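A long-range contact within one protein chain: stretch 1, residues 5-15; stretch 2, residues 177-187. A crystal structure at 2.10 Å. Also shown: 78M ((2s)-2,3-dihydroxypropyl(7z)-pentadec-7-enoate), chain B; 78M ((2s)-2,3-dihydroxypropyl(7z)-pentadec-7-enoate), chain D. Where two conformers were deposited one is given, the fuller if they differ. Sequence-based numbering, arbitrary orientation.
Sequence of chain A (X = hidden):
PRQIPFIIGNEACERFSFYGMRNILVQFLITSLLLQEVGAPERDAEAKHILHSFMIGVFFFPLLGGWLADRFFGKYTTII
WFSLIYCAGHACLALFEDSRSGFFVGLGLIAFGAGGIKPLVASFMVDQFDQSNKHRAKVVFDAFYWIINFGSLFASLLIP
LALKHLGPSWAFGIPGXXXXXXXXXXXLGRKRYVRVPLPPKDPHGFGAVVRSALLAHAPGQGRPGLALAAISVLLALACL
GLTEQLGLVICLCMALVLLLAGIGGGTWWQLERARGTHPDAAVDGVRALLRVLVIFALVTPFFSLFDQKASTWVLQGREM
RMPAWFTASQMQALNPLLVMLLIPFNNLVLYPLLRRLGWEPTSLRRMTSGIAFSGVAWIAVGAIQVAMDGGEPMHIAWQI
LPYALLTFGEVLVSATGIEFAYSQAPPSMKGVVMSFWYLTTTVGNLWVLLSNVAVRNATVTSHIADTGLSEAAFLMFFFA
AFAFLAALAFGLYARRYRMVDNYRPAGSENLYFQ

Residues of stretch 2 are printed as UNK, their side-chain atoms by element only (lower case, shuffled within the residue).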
# COMPACT_ATOMS: atom_id res chain seq x y z
N PRO A 5 -0.40 -15.30 22.09
CA PRO A 5 -1.79 -14.76 22.13
C PRO A 5 -1.88 -13.23 22.26
O PRO A 5 -2.78 -12.61 21.71
CB PRO A 5 -2.41 -15.47 23.35
CG PRO A 5 -1.63 -16.74 23.48
CD PRO A 5 -0.22 -16.35 23.12
N PHE A 6 -0.93 -12.62 22.97
CA PHE A 6 -0.87 -11.16 23.15
C PHE A 6 -0.60 -10.46 21.82
O PHE A 6 -1.15 -9.40 21.58
CB PHE A 6 0.19 -10.77 24.19
CG PHE A 6 -0.10 -11.32 25.57
CD1 PHE A 6 -0.95 -10.65 26.44
CD2 PHE A 6 0.48 -12.51 26.00
CE1 PHE A 6 -1.22 -11.17 27.72
CE2 PHE A 6 0.21 -13.03 27.26
CZ PHE A 6 -0.64 -12.35 28.12
N ILE A 7 0.22 -11.11 20.95
CA ILE A 7 0.56 -10.63 19.60
C ILE A 7 -0.66 -10.78 18.69
O ILE A 7 -0.96 -9.87 17.91
CB ILE A 7 1.79 -11.44 19.04
CG1 ILE A 7 3.06 -11.27 19.94
CG2 ILE A 7 2.09 -11.14 17.56
CD1 ILE A 7 3.65 -9.90 20.08
N ILE A 8 -1.37 -11.94 18.79
CA ILE A 8 -2.57 -12.21 17.97
C ILE A 8 -3.67 -11.18 18.33
O ILE A 8 -4.25 -10.58 17.43
CB ILE A 8 -3.05 -13.70 18.12
CG1 ILE A 8 -2.11 -14.67 17.35
CG2 ILE A 8 -4.51 -13.89 17.66
CD1 ILE A 8 -2.26 -16.20 17.75
N GLY A 9 -3.89 -10.97 19.64
CA GLY A 9 -4.86 -10.00 20.16
C GLY A 9 -4.59 -8.59 19.65
O GLY A 9 -5.49 -7.93 19.14
N ASN A 10 -3.34 -8.14 19.76
CA ASN A 10 -2.92 -6.83 19.29
C ASN A 10 -3.14 -6.71 17.78
O ASN A 10 -3.69 -5.71 17.34
CB ASN A 10 -1.44 -6.60 19.66
CG ASN A 10 -0.87 -5.37 18.99
OD1 ASN A 10 -1.07 -4.23 19.42
ND2 ASN A 10 -0.24 -5.59 17.87
N GLU A 11 -2.73 -7.75 17.00
CA GLU A 11 -2.90 -7.76 15.54
C GLU A 11 -4.39 -7.67 15.12
O GLU A 11 -4.72 -6.90 14.22
CB GLU A 11 -2.23 -9.02 14.91
CG GLU A 11 -2.41 -9.17 13.40
CD GLU A 11 -1.66 -8.21 12.48
OE1 GLU A 11 -0.91 -7.35 12.98
OE2 GLU A 11 -1.82 -8.35 11.25
N ALA A 12 -5.26 -8.45 15.78
CA ALA A 12 -6.70 -8.48 15.46
C ALA A 12 -7.35 -7.13 15.73
O ALA A 12 -8.03 -6.62 14.85
CB ALA A 12 -7.39 -9.58 16.26
N CYS A 13 -7.11 -6.54 16.92
CA CYS A 13 -7.72 -5.24 17.26
C CYS A 13 -7.21 -4.11 16.41
O CYS A 13 -8.03 -3.32 15.94
CB CYS A 13 -7.57 -4.94 18.75
SG CYS A 13 -8.35 -6.16 19.82
N GLU A 14 -5.87 -4.05 16.16
CA GLU A 14 -5.29 -2.99 15.33
C GLU A 14 -5.79 -3.05 13.88
O GLU A 14 -6.07 -2.01 13.30
CB GLU A 14 -3.73 -2.99 15.40
CG GLU A 14 -3.05 -1.88 14.60
CD GLU A 14 -2.91 -2.10 13.10
OE1 GLU A 14 -2.86 -3.27 12.69
OE2 GLU A 14 -2.88 -1.11 12.34
N ARG A 15 -5.88 -4.24 13.28
CA ARG A 15 -6.33 -4.38 11.90
C ARG A 15 -7.80 -4.02 11.75
O ARG A 15 -8.17 -3.34 10.79
CB ARG A 15 -6.03 -5.79 11.32
CG ARG A 15 -4.53 -6.10 11.07
CD ARG A 15 -3.92 -5.41 9.84
NE ARG A 15 -3.59 -4.01 10.13
CZ ARG A 15 -3.44 -3.04 9.23
NH1 ARG A 15 -3.55 -3.31 7.93
NH2 ARG A 15 -3.18 -1.80 9.63
N UNK A 177 -11.28 2.87 20.42
CA UNK A 177 -11.29 1.98 21.61
C UNK A 177 -10.54 0.67 21.33
O UNK A 177 -9.75 0.21 22.16
c UNK A 177 -12.56 3.64 24.15
c UNK A 177 -12.83 0.58 23.14
c UNK A 177 -13.29 3.08 22.79
c UNK A 177 -12.73 1.77 22.16
N UNK A 178 -10.74 0.10 20.15
CA UNK A 178 -10.07 -1.12 19.73
C UNK A 178 -8.57 -0.95 19.64
O UNK A 178 -7.85 -1.89 19.96
c UNK A 178 -11.97 -2.39 18.56
c UNK A 178 -11.77 -3.76 19.21
c UNK A 178 -12.62 -2.57 17.23
c UNK A 178 -10.64 -1.65 18.41
N UNK A 179 -8.10 0.24 19.25
CA UNK A 179 -6.67 0.56 19.17
C UNK A 179 -6.12 0.70 20.58
O UNK A 179 -5.00 0.26 20.84
s UNK A 179 -4.31 0.57 17.04
c UNK A 179 -6.44 1.85 18.34
c UNK A 179 -2.71 0.48 17.85
c UNK A 179 -5.00 2.03 17.90
N UNK A 180 -6.89 1.30 21.50
CA UNK A 180 -6.47 1.40 22.89
C UNK A 180 -6.31 -0.03 23.44
O UNK A 180 -5.31 -0.34 24.08
c UNK A 180 -7.48 2.20 23.75
c UNK A 180 -7.22 2.01 25.23
c UNK A 180 -7.91 1.04 25.95
c UNK A 180 -7.62 0.81 27.30
c UNK A 180 -6.66 1.57 27.94
c UNK A 180 -5.98 2.54 27.25
c UNK A 180 -6.24 2.75 25.89
N UNK A 181 -7.29 -0.91 23.14
CA UNK A 181 -7.27 -2.31 23.57
C UNK A 181 -6.11 -3.05 22.92
O UNK A 181 -5.48 -3.86 23.60
c UNK A 181 -8.63 -3.03 23.30
c UNK A 181 -8.47 -4.57 23.46
c UNK A 181 -9.75 -2.46 24.22
c UNK A 181 -11.19 -2.87 23.80
N UNK A 182 -5.83 -2.79 21.61
CA UNK A 182 -4.71 -3.42 20.90
C UNK A 182 -3.39 -3.10 21.60
O UNK A 182 -2.57 -4.00 21.80
c UNK A 182 -4.65 -2.91 19.46
N UNK A 183 -3.20 -1.81 21.98
CA UNK A 183 -1.98 -1.31 22.65
C UNK A 183 -1.87 -1.92 24.05
O UNK A 183 -0.79 -2.37 24.43
c UNK A 183 -1.96 0.24 22.67
o UNK A 183 -2.15 0.72 21.33
c UNK A 183 -0.66 0.81 23.24
N UNK A 184 -3.01 -1.94 24.81
CA UNK A 184 -3.05 -2.51 26.15
C UNK A 184 -2.69 -4.00 26.13
O UNK A 184 -1.93 -4.45 26.99
c UNK A 184 -4.43 -2.31 26.79
N UNK A 185 -3.26 -4.76 25.18
CA UNK A 185 -3.01 -6.20 25.04
C UNK A 185 -1.53 -6.47 24.72
O UNK A 185 -0.90 -7.32 25.35
c UNK A 185 -5.41 -7.00 24.70
c UNK A 185 -3.52 -8.28 23.65
c UNK A 185 -4.01 -6.89 24.07
N UNK A 186 -0.95 -5.68 23.78
CA UNK A 186 0.47 -5.81 23.44
C UNK A 186 1.32 -5.62 24.71
O UNK A 186 2.12 -6.48 25.04
c UNK A 186 3.90 -6.29 20.44
c UNK A 186 2.59 -6.08 20.90
c UNK A 186 4.91 -5.43 20.83
c UNK A 186 4.63 -4.38 21.69
c UNK A 186 2.30 -5.05 21.79
c UNK A 186 0.88 -4.84 22.30
c UNK A 186 3.33 -4.21 22.19
N UNK A 187 1.05 -4.54 25.47
CA UNK A 187 1.73 -4.20 26.73
C UNK A 187 1.57 -5.29 27.82
O UNK A 187 2.52 -5.55 28.56
c UNK A 187 1.11 -2.54 29.81
c UNK A 187 -0.09 -3.15 30.22
c UNK A 187 2.92 -1.70 28.79
c UNK A 187 -0.41 -3.15 31.58
c UNK A 187 1.76 -2.38 28.55
c UNK A 187 1.97 -2.00 30.80
c UNK A 187 1.65 -2.00 32.16
c UNK A 187 1.23 -2.82 27.21
c UNK A 187 0.45 -2.59 32.53
n UNK A 187 3.06 -1.48 30.14
O21 78M B . 9.84 -0.37 26.19
C20 78M B . 10.24 0.86 26.77
C18 78M B . 9.11 1.86 26.74
O19 78M B . 9.63 3.18 26.97
C17 78M B . 8.03 1.55 27.74
O2 78M B . 6.95 2.47 27.46
C1 78M B . 5.79 2.27 28.09
O1 78M B . 5.56 1.32 28.80
C2 78M B . 4.82 3.39 27.81
C3 78M B . 3.40 3.18 28.34
C4 78M B . 2.61 2.13 27.57
C5 78M B . 1.14 2.06 27.95
C6 78M B . 0.44 0.80 27.46
C7 78M B . -1.06 0.89 27.49
C8 78M B . -1.89 0.65 28.50
C9 78M B . -1.56 0.23 29.91
C10 78M B . -2.80 -0.02 30.77
C11 78M B . -3.46 -1.38 30.55
C12 78M B . -4.91 -1.46 30.99
C13 78M B . -5.50 -2.87 30.94
C15 78M B . -7.74 -2.79 29.68
C14 78M B . -7.02 -2.94 31.03
O21 78M D . -25.09 9.51 20.45
C20 78M D . -24.37 10.32 21.38
C18 78M D . -23.43 11.27 20.68
O19 78M D . -22.95 10.70 19.46
C17 78M D . -22.26 11.68 21.55
O2 78M D . -21.64 10.44 21.95
C1 78M D . -20.32 10.42 22.15
O1 78M D . -19.57 11.32 21.87
C2 78M D . -19.90 9.14 22.81
C3 78M D . -19.14 8.19 21.89
C4 78M D . -18.77 6.92 22.63
C5 78M D . -17.93 5.93 21.86
C6 78M D . -17.56 4.72 22.71
C7 78M D . -16.79 3.68 21.97
C8 78M D . -16.95 2.36 22.02
C9 78M D . -17.97 1.60 22.81
C10 78M D . -18.88 0.75 21.93
C11 78M D . -18.56 -0.74 21.92
C12 78M D . -17.24 -1.13 21.24
C13 78M D . -16.94 -2.63 21.30
C15 78M D . -14.49 -2.91 21.81
C14 78M D . -15.58 -3.04 20.78

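Position 177 carries four side-chain carbons, forked at the first, one arm two carbons long; it touches nothing on stretch 1. That branching is isoleucine, and Ile177 CG1 lies 3.6 Å from C7 of the chain D lipid.

At 178 four carbons fork at the second, the CA-to-CB bond points toward stretch 1, and Cys13 is touched: leucine. Its CD2 sits 4.2 Å from Cys13 SG, and the backbone is closer still, with Leu178 O 3.3 Å from Cys13 CB.

Position 179 is an unbranched run of two carbons, a sulfur and a carbon. CA-to-CB points sideways, but the end comes nearer and meets Glu14; this can only be methionine. Met179 SD lies 3.7 Å from Glu14 CG. Glu14 turns its carboxylate elsewhere, into a salt bridge with Arg15 (Arg15 NE to Glu14 OE1, 2.8 Å).

At 180 one carbon bears a six-carbon ring, out of reach of stretch 1: phenylalanine.

Position 181 repeats the pattern of 177, four carbons forked at the first with one longer arm, and touches Cys13, so it is isoleucine. Ile181 CG2 meets Cys13 SG at 4.0 Å.

Position 182 has a single carbon, set against Cys13 and Glu14: alanine. Ala182 CB packs 3.6 Å from Cys13 CB and 3.7 Å from Glu14 N, and Ala182 CA is 4.2 Å from Asn10 CA.

At 183 one carbon carries an oxygen and a carbon: threonine. Its CA-to-CB bond points away, and Thr183 OG1 donates to Met179 O (2.9 Å) within its own helix.

Position 184 again has one carbon, without contact to stretch 1: alanine. Ala184 CB is 4.0 Å from C11 of the chain B lipid.

At 185 one carbon carries two more, against Phe6 and Gly9: valine. Val185 CG1 lies 3.3 Å from Phe6 O and 4.1 Å from Gly9 CA. An ideal CB on Gly9 would lie 2.9 Å from Val185 CG1, a clash, so the glycine makes room for the valine.

Position 186 is one carbon plus a six-carbon ring, touching Ile7 and Asn10: phenylalanine. Phe186 CE1 rests 3.6 Å from Ile7 CD1.

At 187 one carbon leads to fused five- and six-membered rings holding eight carbons and one nitrogen, touching nothing on stretch 1: tryptophan. Lipid B lies over one ring face.

The helices run nearly antiparallel, at 164°, their axes approaching to 7.9 Å. Val185 packs on Gly9, Cys13 on Ala182, and Phe186 on Ile7 and Asn10. Apolar packing makes up much of the contact; whether buried Asn10 bonds to Ala182 stays open.

Stretch 2 (177-187) ILMFIATAVFW
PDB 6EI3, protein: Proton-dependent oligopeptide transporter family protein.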